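Local coordinates for xylose isomerase-like TIM barrel (Anabaena variabilis ATCC 29413, PDB 2QW5), which binds zinc and a xylose molecule within a TIM barrel and is probably an isomerase or epimerase acting on sugars or sugar phosphates, at residues Phe50-Gly55 and Thr86-Thr91; Gly128-Pro133 and Leu180-Ile185. All blocks are in the same frame, centred on the assembly; numbering follows the deposited sequence.

Interaction 1 of 2, residues Phe50-Gly55 and Thr86-Thr91; sequences FPIAPG and TNVGAT. With XLS (D-xylose), chain C.
Asn87 is the side chain to follow, near the C-terminal end of barrel strand 83-87. Its CB lies beside Pro51 CA of the neighbouring parallel strand, 4.0 Å away. From there CG stands anti to the backbone N (chi1 -172°), which carries the amide to the bound D-xylose. At the tip the two amide atoms divide the sugar between them: OD1 accepts a hydrogen bond from xylose O4 at 2.8 Å, while ND2 gives a weak one to xylose O2 at 3.3 Å. The backbone of the same residue is gripped from both ends by strand 47-51 and its continuation. Asn87 N donates to Phe50 O at 3.0 Å, coming from above the carbonyl plane, and Asn87 O takes the N-H of Ile52 at 2.9 Å, nearly along its C=O axis. Behind the strands, Ile52 crosses Thr86 obliquely, CG1 against CG2 at 4.0 Å, and its CB meets Val88 CG2; Ile117 of helix 101-120 packs on Ile52 from outside, and Thr86 OG1 bonds to Thr118 of that helix. Where the two segments splay apart, a water takes over, donating to Ile52 O and accepting from Gly89 N. Tying both backbone polar atoms to the adjacent segment would give the Asn87 amide a firm base, consistent with it contacting two hydroxyls of one sugar, strongly at O4 and weakly at O2.

Interaction 2 of 2, residues Gly128-Pro133 and Leu180-Ile185; sequences GPIVIP and LAIEPI. With ZN (zinc ion), chain D; XLS (D-xylose), chain C.
Ile182 points its branches at two residues of the loop that leaves strand 125-128, and both loop side chains cross it at about a right angle. Ile130, its CG1 in the crowded position between backbone N and carbonyl carbon (chi1 63°), lays that atom 3.9 Å from Ile182 CG1. Val131 brings one methyl, CG2, to within 3.7 Å of Ile182 CD1 and equally near Ile182 CG2. An alanine at Ile182 would lose the atoms that meet Ile130 and Val131, and would probably loosen the loop's seat on the strand. Beside this apolar patch the two strands, neighbours in the parallel eight-stranded TIM barrel, are joined through Gly128: its N donates to Ala181 O at 3.0 Å, in the carbonyl plane, and its O accepts from Glu183 N at 3.2 Å, the donor well above the plane. Pro129 then centres an inverse gamma turn. Its ring meets Ile185 obliquely, CB to CD1 at 3.7 Å, and both residues border the xylose, Pro129 CD lying 3.0 Å from sugar O4. Glu183, just past the strand, has CG anti to the backbone N and an extended chain beyond it, which carries the carboxylate to the metal; there OE2 binds zinc at 2.1 Å, alongside Asp216, Gln247 and Glu281, and OE1 accepts from xylose O2 at 3.2 Å. A water on the zinc donates to xylose O1.

In the fold
After strand 11-14 and helix 27-42 the chain runs up strand 47-51, out through helix 60-76 and back along strand 83-87, where interaction 1 closes this beta-alpha-beta unit. Helix 101-120 then leads to strand 125-128, and the long loop and helix 148-176 that follow return to strand 179-182, where interaction 2 closes the next circuit but one. The two contacts are in series, neither nesting nor crossing, and together they tie four consecutive barrel strands at their C-terminal ends. They also meet directly: Ala90 N probably hydrogen-bonds to Pro129 O, Val88 O packs on Ile130 CG2, and both reach the one sugar site.

Interaction 1 of 2, residues Phe50-Gly55 and Thr86-Thr91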
loop_
_atom_site.group_PDB
_atom_site.type_symbol
_atom_site.label_atom_id
_atom_site.label_comp_id
_atom_site.label_asym_id
_atom_site.label_seq_id
_atom_site.Cartn_x
_atom_site.Cartn_y
_atom_site.Cartn_z
ATOM N N PHE A 50 -22.156 -22.069 1.216
ATOM C CA PHE A 50 -20.868 -22.407 0.611
ATOM C C PHE A 50 -20.383 -21.244 -0.225
ATOM O O PHE A 50 -21.065 -20.876 -1.188
ATOM C CB PHE A 50 -21.055 -23.609 -0.309
ATOM C CG PHE A 50 -21.036 -24.953 0.385
ATOM C CD1 PHE A 50 -21.125 -25.106 1.777
ATOM C CD2 PHE A 50 -21.039 -26.100 -0.421
ATOM C CE1 PHE A 50 -21.092 -26.389 2.353
ATOM C CE2 PHE A 50 -21.040 -27.362 0.142
ATOM C CZ PHE A 50 -21.072 -27.511 1.521
ATOM N N PRO A 51 -19.234 -20.625 0.168
ATOM C CA PRO A 51 -18.634 -19.665 -0.751
ATOM C C PRO A 51 -18.093 -20.402 -1.967
ATOM O O PRO A 51 -17.563 -21.494 -1.821
ATOM C CB PRO A 51 -17.488 -19.039 0.060
ATOM C CG PRO A 51 -17.135 -20.072 1.105
ATOM C CD PRO A 51 -18.461 -20.718 1.432
ATOM N N ILE A 52 -18.286 -19.842 -3.168
ATOM C CA ILE A 52 -17.737 -20.428 -4.385
ATOM C C ILE A 52 -16.551 -19.584 -4.803
ATOM O O ILE A 52 -16.723 -18.431 -5.297
ATOM C CB ILE A 52 -18.770 -20.593 -5.529
ATOM C CG1 ILE A 52 -19.979 -21.429 -5.036
ATOM C CG2 ILE A 52 -18.118 -21.189 -6.823
ATOM C CD1 ILE A 52 -19.667 -22.849 -4.485
ATOM N N ALA A 53 -15.341 -20.120 -4.551
ATOM C CA ALA A 53 -14.085 -19.407 -4.898
ATOM C C ALA A 53 -13.997 -19.208 -6.391
ATOM O O ALA A 53 -14.376 -20.125 -7.125
ATOM C CB ALA A 53 -12.850 -20.160 -4.394
ATOM N N PRO A 54 -13.551 -18.011 -6.853
ATOM C CA PRO A 54 -13.419 -17.793 -8.300
ATOM C C PRO A 54 -12.248 -18.577 -8.894
ATOM O O PRO A 54 -11.329 -18.993 -8.152
ATOM C CB PRO A 54 -13.229 -16.274 -8.428
ATOM C CG PRO A 54 -12.754 -15.841 -7.097
ATOM C CD PRO A 54 -13.136 -16.825 -6.079
ATOM N N GLY A 55 -12.324 -18.810 -10.197
ATOM C CA GLY A 55 -11.291 -19.538 -10.951
ATOM C C GLY A 55 -11.164 -19.010 -12.364
ATOM O O GLY A 55 -11.655 -17.922 -12.669
ATOM N N THR A 86 -25.303 -20.448 -1.821
ATOM C CA THR A 86 -23.964 -20.072 -2.242
ATOM C C THR A 86 -23.702 -18.583 -2.067
ATOM O O THR A 86 -24.639 -17.756 -2.145
ATOM C CB THR A 86 -23.664 -20.458 -3.702
ATOM O OG1 THR A 86 -24.563 -19.747 -4.570
ATOM C CG2 THR A 86 -23.777 -21.897 -3.902
ATOM N N ASN A 87 -22.435 -18.273 -1.797
ATOM C CA ASN A 87 -21.930 -16.922 -1.709
ATOM C C ASN A 87 -20.951 -16.736 -2.889
ATOM O O ASN A 87 -19.951 -17.450 -3.028
ATOM C CB ASN A 87 -21.278 -16.648 -0.371
ATOM C CG ASN A 87 -20.920 -15.213 -0.195
ATOM O OD1 ASN A 87 -20.005 -14.728 -0.834
ATOM N ND2 ASN A 87 -21.609 -14.536 0.703
ATOM N N VAL A 88 -21.270 -15.772 -3.728
ATOM C CA VAL A 88 -20.554 -15.513 -4.958
ATOM C C VAL A 88 -20.371 -14.022 -5.115
ATOM O O VAL A 88 -21.306 -13.273 -4.894
ATOM C CB VAL A 88 -21.323 -16.062 -6.209
ATOM C CG1 VAL A 88 -20.647 -15.623 -7.470
ATOM C CG2 VAL A 88 -21.380 -17.624 -6.183
ATOM N N GLY A 89 -19.179 -13.626 -5.523
ATOM C CA GLY A 89 -18.862 -12.223 -5.757
ATOM C C GLY A 89 -18.292 -11.942 -7.116
ATOM O O GLY A 89 -17.556 -12.754 -7.676
ATOM N N ALA A 90 -18.650 -10.775 -7.664
ATOM C CA ALA A 90 -18.010 -10.263 -8.870
ATOM C C ALA A 90 -16.572 -9.912 -8.459
ATOM O O ALA A 90 -16.297 -9.632 -7.275
ATOM C CB ALA A 90 -18.737 -8.992 -9.396
ATOM N N THR A 91 -15.669 -9.949 -9.433
ATOM C CA THR A 91 -14.244 -9.686 -9.225
ATOM C C THR A 91 -13.811 -8.587 -10.159
ATOM O O THR A 91 -14.546 -8.202 -11.051
ATOM C CB THR A 91 -13.395 -10.931 -9.456
ATOM O OG1 THR A 91 -13.294 -11.252 -10.843
ATOM C CG2 THR A 91 -13.975 -12.133 -8.707
HETATM C C1 XLS C . -18.797 -10.327 2.942
HETATM C C2 XLS C . -18.984 -10.770 1.496
HETATM C C3 XLS C . -17.681 -11.328 0.823
HETATM C C4 XLS C . -17.911 -12.496 -0.116
HETATM O O1 XLS C . -19.447 -9.212 3.563
HETATM O O2 XLS C . -20.107 -11.640 1.354
HETATM O O3 XLS C . -16.604 -11.758 1.658
HETATM O O4 XLS C . -18.928 -12.147 -1.011
HETATM O O HOH W 1 -17.047 -15.695 -5.021
#

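Interaction 2 of 2, residues Gly128-Pro133 and Leu180-Ile185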
loop_
_atom_site.group_PDB
_atom_site.type_symbol
_atom_site.label_atom_id
_atom_site.label_comp_id
_atom_site.label_asym_id
_atom_site.label_seq_id
_atom_site.Cartn_x
_atom_site.Cartn_y
_atom_site.Cartn_z
ATOM N N GLY A 128 -24.700 -12.510 -2.842
ATOM C CA GLY A 128 -23.417 -11.859 -2.649
ATOM C C GLY A 128 -23.277 -10.591 -3.442
ATOM O O GLY A 128 -24.260 -10.118 -3.996
ATOM N N PRO A 129 -22.052 -10.012 -3.445
ATOM C CA PRO A 129 -21.726 -8.778 -4.135
ATOM C C PRO A 129 -21.458 -9.017 -5.643
ATOM O O PRO A 129 -20.318 -8.876 -6.127
ATOM C CB PRO A 129 -20.492 -8.296 -3.378
ATOM C CG PRO A 129 -19.819 -9.585 -2.959
ATOM C CD PRO A 129 -20.881 -10.545 -2.701
ATOM N N ILE A 130 -22.553 -9.269 -6.373
ATOM C CA ILE A 130 -22.510 -9.641 -7.781
ATOM C C ILE A 130 -22.734 -8.467 -8.794
ATOM O O ILE A 130 -22.920 -8.735 -9.985
ATOM C CB ILE A 130 -23.449 -10.838 -8.078
ATOM C CG1 ILE A 130 -24.927 -10.511 -7.813
ATOM C CG2 ILE A 130 -22.996 -12.118 -7.228
ATOM C CD1 ILE A 130 -25.887 -11.564 -8.273
ATOM N N VAL A 131 -22.719 -7.216 -8.305
ATOM C CA VAL A 131 -22.881 -6.009 -9.149
ATOM C C VAL A 131 -21.521 -5.304 -9.294
ATOM O O VAL A 131 -20.943 -5.262 -10.376
ATOM C CB VAL A 131 -23.954 -5.088 -8.565
ATOM C CG1 VAL A 131 -24.172 -3.857 -9.484
ATOM C CG2 VAL A 131 -25.282 -5.864 -8.331
ATOM N N ILE A 132 -21.024 -4.725 -8.210
ATOM C CA ILE A 132 -19.745 -4.048 -8.181
ATOM C C ILE A 132 -18.784 -5.096 -7.534
ATOM O O ILE A 132 -19.181 -5.717 -6.525
ATOM C CB ILE A 132 -19.788 -2.794 -7.285
ATOM C CG1 ILE A 132 -20.910 -1.816 -7.725
ATOM C CG2 ILE A 132 -18.422 -2.093 -7.240
ATOM C CD1 ILE A 132 -20.738 -1.266 -9.106
ATOM N N PRO A 133 -17.571 -5.297 -8.105
ATOM C CA PRO A 133 -16.556 -6.227 -7.568
ATOM C C PRO A 133 -16.275 -6.004 -6.095
ATOM O O PRO A 133 -16.049 -4.878 -5.693
ATOM C CB PRO A 133 -15.318 -5.897 -8.396
ATOM C CG PRO A 133 -15.873 -5.525 -9.711
ATOM C CD PRO A 133 -17.078 -4.686 -9.358
ATOM N N LEU A 180 -31.570 -14.950 -7.119
ATOM C CA LEU A 180 -30.324 -14.165 -7.005
ATOM C C LEU A 180 -30.519 -13.122 -5.900
ATOM O O LEU A 180 -31.357 -12.263 -6.057
ATOM C CB LEU A 180 -29.986 -13.486 -8.345
ATOM C CG LEU A 180 -29.643 -14.421 -9.533
ATOM C CD1 LEU A 180 -29.654 -13.654 -10.849
ATOM C CD2 LEU A 180 -28.304 -15.136 -9.320
ATOM N N ALA A 181 -29.736 -13.187 -4.820
ATOM C CA ALA A 181 -29.862 -12.273 -3.645
ATOM C C ALA A 181 -28.644 -11.380 -3.539
ATOM O O ALA A 181 -27.646 -11.782 -2.969
ATOM C CB ALA A 181 -30.075 -13.065 -2.374
ATOM N N ILE A 182 -28.737 -10.160 -4.115
ATOM C CA ILE A 182 -27.669 -9.158 -4.091
ATOM C C ILE A 182 -27.559 -8.574 -2.687
ATOM O O ILE A 182 -28.565 -8.273 -2.049
ATOM C CB ILE A 182 -27.890 -7.998 -5.093
ATOM C CG1 ILE A 182 -28.047 -8.497 -6.536
ATOM C CG2 ILE A 182 -26.694 -7.017 -5.060
ATOM C CD1 ILE A 182 -28.521 -7.369 -7.577
ATOM N N GLU A 183 -26.327 -8.385 -2.222
ATOM C CA GLU A 183 -26.065 -7.967 -0.850
ATOM C C GLU A 183 -25.570 -6.517 -0.722
ATOM O O GLU A 183 -24.551 -6.167 -1.310
ATOM C CB GLU A 183 -25.016 -8.924 -0.242
ATOM C CG GLU A 183 -24.842 -8.750 1.275
ATOM C CD GLU A 183 -23.773 -9.644 1.866
ATOM O OE1 GLU A 183 -22.936 -10.167 1.078
ATOM O OE2 GLU A 183 -23.796 -9.795 3.133
ATOM N N PRO A 184 -26.313 -5.661 0.026
ATOM C CA PRO A 184 -25.757 -4.374 0.436
ATOM C C PRO A 184 -24.668 -4.712 1.449
ATOM O O PRO A 184 -24.909 -5.530 2.338
ATOM C CB PRO A 184 -26.921 -3.667 1.129
ATOM C CG PRO A 184 -28.126 -4.460 0.797
ATOM C CD PRO A 184 -27.677 -5.835 0.556
ATOM N N ILE A 185 -23.474 -4.163 1.255
ATOM C CA ILE A 185 -22.302 -4.453 2.116
ATOM C C ILE A 185 -21.747 -3.123 2.592
ATOM O O ILE A 185 -21.665 -2.201 1.809
ATOM C CB ILE A 185 -21.249 -5.252 1.327
ATOM C CG1 ILE A 185 -21.727 -6.699 1.143
ATOM C CG2 ILE A 185 -19.873 -5.265 2.018
ATOM C CD1 ILE A 185 -20.887 -7.559 0.221
HETATM ZN ZN ZN D . -23.271 -11.294 4.562
HETATM C C1 XLS C . -18.797 -10.327 2.942
HETATM C C2 XLS C . -18.984 -10.770 1.496
HETATM C C3 XLS C . -17.681 -11.328 0.823
HETATM C C4 XLS C . -17.911 -12.496 -0.116
HETATM O O1 XLS C . -19.447 -9.212 3.563
HETATM O O2 XLS C . -20.107 -11.640 1.354
HETATM O O3 XLS C . -16.604 -11.758 1.658
HETATM O O4 XLS C . -18.928 -12.147 -1.011
HETATM O O HOH W 2 -21.387 -10.542 4.512
#